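Local coordinates for Abbfa_003403 (Acinetobacter baumannii, PDB 4ZXH), which is a four-domain nonribosomal peptide synthetase that probably adenylates a substrate, carries it on phosphopantetheine, condenses it and releases the product by its thioesterase domain, at residues A[507-512]-A[680-685]; A[517-522]-A[602-607]; A[534-539]-A[581-586]. All coordinates share one frame; numbering follows the deposited sequence.

Contact 1. Residues A[507-512]-A[680-685]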
loop_
_atom_site.group_PDB
_atom_site.type_symbol
_atom_site.label_atom_id
_atom_site.label_comp_id
_atom_site.label_asym_id
_atom_site.label_seq_id
_atom_site.Cartn_x
_atom_site.Cartn_y
_atom_site.Cartn_z
ATOM N N VAL A 507 -30.066 -14.888 44.132
ATOM C CA VAL A 507 -29.678 -16.057 44.923
ATOM C C VAL A 507 -28.536 -15.740 45.877
ATOM O O VAL A 507 -27.481 -15.309 45.436
ATOM C CB VAL A 507 -29.210 -17.226 44.031
ATOM C CG1 VAL A 507 -28.751 -18.392 44.883
ATOM C CG2 VAL A 507 -30.302 -17.652 43.078
ATOM N N SER A 508 -28.726 -15.969 47.174
ATOM C CA SER A 508 -27.645 -15.750 48.133
ATOM C C SER A 508 -26.601 -16.877 48.092
ATOM O O SER A 508 -26.840 -17.931 47.503
ATOM C CB SER A 508 -28.208 -15.631 49.545
ATOM O OG SER A 508 -28.694 -16.882 49.991
ATOM N N TYR A 509 -25.454 -16.660 48.732
ATOM C CA TYR A 509 -24.431 -17.698 48.822
ATOM C C TYR A 509 -24.903 -18.959 49.569
ATOM O O TYR A 509 -24.600 -20.080 49.161
ATOM C CB TYR A 509 -23.179 -17.144 49.494
ATOM C CG TYR A 509 -22.167 -16.589 48.523
ATOM C CD1 TYR A 509 -21.223 -17.420 47.939
ATOM C CD2 TYR A 509 -22.146 -15.230 48.199
ATOM C CE1 TYR A 509 -20.295 -16.932 47.053
ATOM C CE2 TYR A 509 -21.219 -14.723 47.311
ATOM C CZ TYR A 509 -20.291 -15.583 46.735
ATOM O OH TYR A 509 -19.351 -15.107 45.837
ATOM N N ARG A 510 -25.627 -18.771 50.665
ATOM C CA ARG A 510 -26.199 -19.895 51.387
ATOM C C ARG A 510 -27.106 -20.685 50.444
ATOM O O ARG A 510 -27.047 -21.916 50.375
ATOM C CB ARG A 510 -26.982 -19.401 52.606
ATOM C CG ARG A 510 -27.479 -20.487 53.532
ATOM C CD ARG A 510 -28.403 -19.908 54.606
ATOM N NE ARG A 510 -27.828 -18.758 55.302
ATOM C CZ ARG A 510 -26.940 -18.847 56.291
ATOM N NH1 ARG A 510 -26.506 -20.037 56.690
ATOM N NH2 ARG A 510 -26.473 -17.752 56.877
ATOM N N GLU A 511 -27.934 -19.954 49.703
ATOM C CA GLU A 511 -28.886 -20.561 48.785
ATOM C C GLU A 511 -28.168 -21.297 47.662
ATOM O O GLU A 511 -28.635 -22.326 47.187
ATOM C CB GLU A 511 -29.826 -19.494 48.210
ATOM C CG GLU A 511 -30.950 -19.111 49.151
ATOM C CD GLU A 511 -31.791 -17.941 48.659
ATOM O OE1 GLU A 511 -31.302 -17.145 47.818
ATOM O OE2 GLU A 511 -32.952 -17.826 49.121
ATOM N N LEU A 512 -27.038 -20.749 47.230
ATOM C CA LEU A 512 -26.231 -21.365 46.186
ATOM C C LEU A 512 -25.716 -22.720 46.644
ATOM O O LEU A 512 -25.763 -23.694 45.893
ATOM C CB LEU A 512 -25.055 -20.461 45.814
ATOM C CG LEU A 512 -23.929 -21.068 44.967
ATOM C CD1 LEU A 512 -24.421 -21.491 43.601
ATOM C CD2 LEU A 512 -22.766 -20.090 44.835
ATOM N N ILE A 680 -15.176 -17.114 38.762
ATOM C CA ILE A 680 -14.148 -16.426 39.534
ATOM C C ILE A 680 -14.658 -15.416 40.581
ATOM O O ILE A 680 -13.958 -15.188 41.567
ATOM C CB ILE A 680 -13.110 -15.724 38.612
ATOM C CG1 ILE A 680 -11.779 -15.576 39.365
ATOM C CG2 ILE A 680 -13.621 -14.385 38.096
ATOM C CD1 ILE A 680 -10.655 -14.973 38.551
ATOM N N PRO A 681 -15.869 -14.828 40.413
ATOM C CA PRO A 681 -16.208 -14.003 41.578
ATOM C C PRO A 681 -16.658 -14.876 42.739
ATOM O O PRO A 681 -16.497 -14.478 43.893
ATOM C CB PRO A 681 -17.359 -13.113 41.078
ATOM C CG PRO A 681 -17.356 -13.256 39.587
ATOM C CD PRO A 681 -16.843 -14.639 39.323
ATOM N N LEU A 682 -17.210 -16.052 42.437
ATOM C CA LEU A 682 -17.666 -16.953 43.492
ATOM C C LEU A 682 -16.498 -17.450 44.347
ATOM O O LEU A 682 -16.660 -17.705 45.532
ATOM C CB LEU A 682 -18.411 -18.134 42.904
ATOM C CG LEU A 682 -19.677 -17.817 42.132
ATOM C CD1 LEU A 682 -20.241 -19.112 41.574
ATOM C CD2 LEU A 682 -20.692 -17.125 43.022
ATOM N N MET A 683 -15.319 -17.582 43.746
ATOM C CA MET A 683 -14.116 -17.918 44.506
ATOM C C MET A 683 -13.737 -16.846 45.548
ATOM O O MET A 683 -12.973 -17.122 46.485
ATOM C CB MET A 683 -12.930 -18.148 43.557
ATOM C CG MET A 683 -12.992 -19.420 42.713
ATOM S SD MET A 683 -11.886 -19.388 41.267
ATOM C CE MET A 683 -10.324 -18.902 41.989
ATOM N N TYR A 684 -14.258 -15.629 45.406
ATOM C CA TYR A 684 -13.783 -14.553 46.275
ATOM C C TYR A 684 -14.876 -13.769 47.013
ATOM O O TYR A 684 -14.566 -12.866 47.801
ATOM C CB TYR A 684 -12.895 -13.604 45.454
ATOM C CG TYR A 684 -11.641 -14.305 44.981
ATOM C CD1 TYR A 684 -10.591 -14.548 45.865
ATOM C CD2 TYR A 684 -11.522 -14.774 43.674
ATOM C CE1 TYR A 684 -9.446 -15.212 45.470
ATOM C CE2 TYR A 684 -10.365 -15.444 43.260
ATOM C CZ TYR A 684 -9.335 -15.656 44.177
ATOM O OH TYR A 684 -8.189 -16.314 43.812
ATOM N N GLY A 685 -16.140 -14.125 46.782
ATOM C CA GLY A 685 -17.238 -13.555 47.545
ATOM C C GLY A 685 -18.037 -12.489 46.817
ATOM O O GLY A 685 -18.973 -11.897 47.377
#

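Contact 2. Residues A[517-522]-A[602-607]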
loop_
_atom_site.group_PDB
_atom_site.type_symbol
_atom_site.label_atom_id
_atom_site.label_comp_id
_atom_site.label_asym_id
_atom_site.label_seq_id
_atom_site.Cartn_x
_atom_site.Cartn_y
_atom_site.Cartn_z
ATOM N N ALA A 517 -25.773 -28.726 46.388
ATOM C CA ALA A 517 -26.024 -29.955 47.106
ATOM C C ALA A 517 -27.205 -30.717 46.506
ATOM O O ALA A 517 -27.124 -31.924 46.267
ATOM C CB ALA A 517 -26.268 -29.649 48.565
ATOM N N GLY A 518 -28.294 -30.000 46.250
ATOM C CA GLY A 518 -29.511 -30.608 45.740
ATOM C C GLY A 518 -29.377 -31.137 44.325
ATOM O O GLY A 518 -30.006 -32.137 43.965
ATOM N N ILE A 519 -28.555 -30.471 43.520
ATOM C CA ILE A 519 -28.333 -30.909 42.150
ATOM C C ILE A 519 -27.355 -32.078 42.138
ATOM O O ILE A 519 -27.476 -33.008 41.335
ATOM C CB ILE A 519 -27.822 -29.756 41.281
ATOM C CG1 ILE A 519 -28.908 -28.685 41.156
ATOM C CG2 ILE A 519 -27.424 -30.237 39.887
ATOM C CD1 ILE A 519 -28.492 -27.529 40.285
ATOM N N ALA A 520 -26.399 -32.057 43.054
ATOM C CA ALA A 520 -25.465 -33.166 43.152
ATOM C C ALA A 520 -26.223 -34.425 43.555
ATOM O O ALA A 520 -26.046 -35.494 42.970
ATOM C CB ALA A 520 -24.363 -32.854 44.143
ATOM N N GLU A 521 -27.096 -34.283 44.543
ATOM C CA GLU A 521 -27.843 -35.422 45.053
ATOM C C GLU A 521 -28.877 -35.915 44.045
ATOM O O GLU A 521 -29.077 -37.114 43.908
ATOM C CB GLU A 521 -28.507 -35.071 46.385
ATOM C CG GLU A 521 -29.317 -36.200 47.015
ATOM C CD GLU A 521 -28.523 -37.487 47.265
ATOM O OE1 GLU A 521 -27.269 -37.452 47.289
ATOM O OE2 GLU A 521 -29.173 -38.542 47.448
ATOM N N TYR A 522 -29.521 -35.005 43.328
ATOM C CA TYR A 522 -30.435 -35.413 42.270
ATOM C C TYR A 522 -29.721 -36.309 41.249
ATOM O O TYR A 522 -30.246 -37.356 40.843
ATOM C CB TYR A 522 -31.015 -34.186 41.586
ATOM C CG TYR A 522 -32.206 -34.443 40.680
ATOM C CD1 TYR A 522 -33.354 -35.035 41.169
ATOM C CD2 TYR A 522 -32.203 -34.024 39.347
ATOM C CE1 TYR A 522 -34.457 -35.244 40.363
ATOM C CE2 TYR A 522 -33.311 -34.232 38.526
ATOM C CZ TYR A 522 -34.433 -34.844 39.050
ATOM O OH TYR A 522 -35.545 -35.067 38.268
ATOM N N ASN A 602 -35.341 -28.718 37.516
ATOM C CA ASN A 602 -36.300 -28.112 38.431
ATOM C C ASN A 602 -36.830 -29.129 39.436
ATOM O O ASN A 602 -37.357 -28.753 40.481
ATOM C CB ASN A 602 -37.463 -27.490 37.656
ATOM C CG ASN A 602 -37.028 -26.327 36.770
ATOM O OD1 ASN A 602 -36.248 -25.465 37.190
ATOM N ND2 ASN A 602 -37.522 -26.310 35.528
ATOM N N GLN A 603 -36.689 -30.413 39.108
ATOM C CA GLN A 603 -37.181 -31.503 39.950
ATOM C C GLN A 603 -36.186 -31.830 41.031
ATOM O O GLN A 603 -36.494 -32.551 41.977
ATOM C CB GLN A 603 -37.457 -32.757 39.124
ATOM C CG GLN A 603 -38.679 -32.648 38.257
ATOM C CD GLN A 603 -39.796 -31.925 38.969
ATOM O OE1 GLN A 603 -40.054 -30.749 38.700
ATOM N NE2 GLN A 603 -40.447 -32.612 39.909
ATOM N N ALA A 604 -34.978 -31.314 40.871
ATOM C CA ALA A 604 -33.945 -31.488 41.879
ATOM C C ALA A 604 -34.390 -30.820 43.161
ATOM O O ALA A 604 -34.789 -29.655 43.153
ATOM C CB ALA A 604 -32.620 -30.906 41.401
ATOM N N GLY A 605 -34.336 -31.547 44.267
ATOM C CA GLY A 605 -34.663 -30.944 45.543
ATOM C C GLY A 605 -33.734 -29.781 45.869
ATOM O O GLY A 605 -32.897 -29.350 45.060
ATOM N N VAL A 606 -33.909 -29.234 47.060
ATOM C CA VAL A 606 -32.857 -28.433 47.653
ATOM C C VAL A 606 -32.487 -29.212 48.915
ATOM O O VAL A 606 -33.343 -29.815 49.578
ATOM C CB VAL A 606 -33.286 -26.963 47.918
ATOM C CG1 VAL A 606 -32.363 -26.297 48.906
ATOM C CG2 VAL A 606 -33.298 -26.173 46.611
ATOM N N VAL A 607 -31.192 -29.260 49.186
ATOM C CA VAL A 607 -30.644 -30.137 50.197
ATOM C C VAL A 607 -29.645 -29.336 51.000
ATOM O O VAL A 607 -28.864 -28.585 50.425
ATOM C CB VAL A 607 -29.961 -31.360 49.557
ATOM C CG1 VAL A 607 -29.190 -32.149 50.585
ATOM C CG2 VAL A 607 -30.987 -32.240 48.871
#

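Contact 3. Residues A[534-539]-A[581-586]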
loop_
_atom_site.group_PDB
_atom_site.type_symbol
_atom_site.label_atom_id
_atom_site.label_comp_id
_atom_site.label_asym_id
_atom_site.label_seq_id
_atom_site.Cartn_x
_atom_site.Cartn_y
_atom_site.Cartn_z
ATOM N N VAL A 534 -22.126 -35.574 31.611
ATOM C CA VAL A 534 -23.494 -35.076 31.737
ATOM C C VAL A 534 -23.767 -33.944 30.762
ATOM O O VAL A 534 -23.145 -32.876 30.845
ATOM C CB VAL A 534 -23.776 -34.593 33.159
ATOM C CG1 VAL A 534 -25.090 -33.832 33.226
ATOM C CG2 VAL A 534 -23.766 -35.773 34.108
ATOM N N GLY A 535 -24.683 -34.192 29.829
ATOM C CA GLY A 535 -25.130 -33.163 28.906
ATOM C C GLY A 535 -25.803 -32.038 29.668
ATOM O O GLY A 535 -26.573 -32.273 30.598
ATOM N N LEU A 536 -25.502 -30.807 29.288
ATOM C CA LEU A 536 -26.079 -29.657 29.963
ATOM C C LEU A 536 -26.777 -28.739 28.972
ATOM O O LEU A 536 -26.117 -28.056 28.182
ATOM C CB LEU A 536 -25.002 -28.893 30.716
ATOM C CG LEU A 536 -25.512 -27.737 31.565
ATOM C CD1 LEU A 536 -26.587 -28.222 32.527
ATOM C CD2 LEU A 536 -24.327 -27.128 32.314
ATOM N N MET A 537 -28.108 -28.730 29.016
ATOM C CA MET A 537 -28.911 -27.946 28.084
ATOM C C MET A 537 -29.813 -26.977 28.848
ATOM O O MET A 537 -30.979 -27.292 29.109
ATOM C CB MET A 537 -29.745 -28.874 27.192
ATOM C CG MET A 537 -30.331 -28.217 25.958
ATOM S SD MET A 537 -31.442 -29.281 25.002
ATOM C CE MET A 537 -30.305 -30.454 24.288
ATOM N N LEU A 538 -29.274 -25.804 29.198
ATOM C CA LEU A 538 -29.995 -24.817 30.018
ATOM C C LEU A 538 -30.180 -23.447 29.365
ATOM O O LEU A 538 -29.459 -23.094 28.436
ATOM C CB LEU A 538 -29.268 -24.615 31.350
ATOM C CG LEU A 538 -29.138 -25.819 32.282
ATOM C CD1 LEU A 538 -28.621 -25.385 33.651
ATOM C CD2 LEU A 538 -30.462 -26.567 32.406
ATOM N N ASP A 539 -31.152 -22.683 29.866
ATOM C CA ASP A 539 -31.274 -21.251 29.567
ATOM C C ASP A 539 -30.432 -20.463 30.553
ATOM O O ASP A 539 -30.100 -20.964 31.626
ATOM C CB ASP A 539 -32.723 -20.775 29.643
ATOM C CG ASP A 539 -33.475 -20.967 28.339
ATOM O OD1 ASP A 539 -32.828 -20.926 27.271
ATOM O OD2 ASP A 539 -34.715 -21.159 28.382
ATOM N N VAL A 581 -26.501 -38.772 30.665
ATOM C CA VAL A 581 -27.778 -38.109 30.848
ATOM C C VAL A 581 -27.667 -36.709 30.264
ATOM O O VAL A 581 -26.559 -36.206 30.075
ATOM C CB VAL A 581 -28.180 -38.048 32.353
ATOM C CG1 VAL A 581 -27.466 -36.913 33.063
ATOM C CG2 VAL A 581 -29.669 -37.880 32.507
ATOM N N ILE A 582 -28.804 -36.092 29.953
ATOM C CA ILE A 582 -28.844 -34.674 29.567
ATOM C C ILE A 582 -29.625 -33.905 30.627
ATOM O O ILE A 582 -30.816 -34.171 30.835
ATOM C CB ILE A 582 -29.505 -34.463 28.184
ATOM C CG1 ILE A 582 -28.644 -35.060 27.062
ATOM C CG2 ILE A 582 -29.777 -32.990 27.936
ATOM C CD1 ILE A 582 -29.391 -35.206 25.750
ATOM N N LEU A 583 -28.950 -32.995 31.328
ATOM C CA LEU A 583 -29.599 -32.218 32.382
ATOM C C LEU A 583 -30.116 -30.948 31.745
ATOM O O LEU A 583 -29.341 -30.140 31.244
ATOM C CB LEU A 583 -28.633 -31.911 33.538
ATOM C CG LEU A 583 -29.128 -31.079 34.735
ATOM C CD1 LEU A 583 -30.105 -31.819 35.649
ATOM C CD2 LEU A 583 -27.943 -30.540 35.528
ATOM N N THR A 584 -31.431 -30.791 31.744
ATOM C CA THR A 584 -32.079 -29.696 31.029
ATOM C C THR A 584 -33.183 -29.099 31.902
ATOM O O THR A 584 -33.299 -29.451 33.067
ATOM C CB THR A 584 -32.651 -30.197 29.702
ATOM O OG1 THR A 584 -33.369 -29.144 29.052
ATOM C CG2 THR A 584 -33.584 -31.378 29.947
ATOM N N GLN A 585 -33.992 -28.193 31.371
ATOM C CA GLN A 585 -35.050 -27.615 32.197
ATOM C C GLN A 585 -36.409 -27.982 31.630
ATOM O O GLN A 585 -36.496 -28.440 30.493
ATOM C CB GLN A 585 -34.893 -26.088 32.331
ATOM C CG GLN A 585 -34.781 -25.314 31.030
ATOM C CD GLN A 585 -34.264 -23.895 31.231
ATOM O OE1 GLN A 585 -33.123 -23.686 31.668
ATOM N NE2 GLN A 585 -35.107 -22.909 30.923
ATOM N N THR A 586 -37.458 -27.779 32.429
ATOM C CA THR A 586 -38.818 -28.235 32.112
ATOM C C THR A 586 -39.268 -27.967 30.678
ATOM O O THR A 586 -39.652 -28.896 29.964
ATOM C CB THR A 586 -39.839 -27.581 33.048
ATOM O OG1 THR A 586 -39.381 -27.688 34.402
ATOM C CG2 THR A 586 -41.206 -28.239 32.897
#

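Contact 1. Residues A[507-512]-A[680-685]
Glu511 OE1 is held by two donors from Ser508, one good and one weak. Ser508 N points at it over 2.9 Å with an N-H...O angle of 169°, reaching the anti lone pair of the carboxylate. The weak partner is Ser508 OG, 3.4 Å from Glu511 OE1. In the other direction Glu511 N donates to Ser508 OG at 3.2 Å, and the two reciprocal bonds define a capping box at the N-terminus of helix 509-525. Behind it the first helical bond, Leu512 N to Ser508 O, measures 2.8 Å. The capped turn joins strand 507-508, at the edge of a nine-stranded mixed sheet in the adenylation region, to its helix, and the first helical residue, Tyr509, leans toward the loop that leads from helix 674-679 into strand 687-690 of the same sheet. The phenol end of Tyr509 lies against the backbone of Gly685: CZ is 3.8 Å from Gly685 CA, while the hydroxyl is hydrogen-bonded to Gly686 O just beyond, which fixes the reach of the side chain. Gly685 has a positive phi of 103°, which would press a beta carbon against the preceding carbonyl oxygen. Leu682 crosses the phenol obliquely, with CD2 4.0 Å from Tyr509 CZ. The same methyl, Leu682 CD2, also meets Leu512 CD2 at 4.0 Å, so one leucine methyl touches both Tyr509 and Leu512, three positions apart in the first turn. Helix 483-494 packs on Tyr509 too, through Ile491 and Arg494.

Contact 2. Residues A[517-522]-A[602-607]
Tyr522 has CG anti to its backbone N (chi1 -167°), which swings the ring off helix 509-525 and along the loop at 602-607. Gln603 has CG anti to its carbonyl carbon (chi1 -72°) and then bends at chi2, so that its amide turns away and CB is left beside the phenol. Tyr522 and Gln603 thus run side by side in the same direction, their ring and amide planes 77° apart. One face of the ring receives backbone: Ala604 CA stands 3.6 Å above its plane, offset toward the rim, and Gln603 C follows further along. The Ala604 methyl sits at the root of the same ring, with CB 3.6 Å from Tyr522 CG. At the tip, Tyr522 OH comes to Gln603 CB at 3.1 Å. One helical turn earlier the loop passes directly over Gly518, whose CA is 4.4 Å from Val606 CA; a beta carbon there would run into Gly605 O, so this bare spot on the helix is what lets the main chains approach. Val607 then turns back toward the helix and lays CG2 3.8 Å from Gly518 CA. Beside it, Ala517 CB and Val607 CB are 4.2 Å apart. The arrangement is a helix-loop packing, in which the segment that leaves strand 598-600 runs alongside helix 509-525, passing Tyr522 first and then the small residues Gly518 and Ala517. Glu521 directs its carboxylate elsewhere, to a salt bridge with Arg524. Since no hydrogen bond links the two segments, the match rests on shape and dispersion: a ring face, methyl groups and a bared glycine backbone.

Contact 3. Residues A[534-539]-A[581-586]
Strands 534-537 and 581-584 are parallel neighbours at the centre of a four-stranded parallel sheet, part of the alpha/beta architecture of the adenylation region; their axes run 27° apart. The backbone bonds step along the pair in alternation: Gly535 N donates to Val581 O (2.8 Å), Leu583 N to Gly535 O (2.6 Å), and Met537 N to Leu583 O (2.9 Å), the last nearly straight. Beyond them a side chain takes over, Thr584 OG1 giving its proton to Met537 O at 3.0 Å, in the plane of that carbonyl. Apolar contacts line the face bearing Val534, Leu536, Val581 and Leu583. There Val534 CG1 meets Val581 CG1 at 3.9 Å, and Leu536 CD1 lies 4.0 Å from Leu583 CD2; helix 543-553 covers Val534 and Leu536. On the other face Gly535 offers no side chain beside Ile582, whose CG2 reaches Met537 CB. Past the strands the Gln585 amide and Asp539 carboxylate planes stand at about a right angle, with no hydrogen bond between these two groups. The polar link is instead Asp539 N, which donates to Gln585 OE1 over 2.9 Å, its approach 57° out of the amide carbonyl plane.

How the contacts relate
Contacts 1 and 2 share helix 509-525, one at its capped start and the other further along, with centres about 17 Å apart. Contact 3 begins on strand 533-537, the next element of the chain, and has the most regular bonding of the three: buried and held by repeated backbone bonds. Contact 1 is buried as well, yet joins its two segments by packing of Tyr509 on the Gly685 backbone and of leucine side chains, while its capping bonds stay local to the helix start. Contact 2 is only partly buried and has no hydrogen bond across it. Contacts 2 and 3 meet physically: Asn602 ND2 probably bonds Thr586 OG1 at 2.6 Å, linking the loop after strand 598-600 to the turn just after strand 581-584.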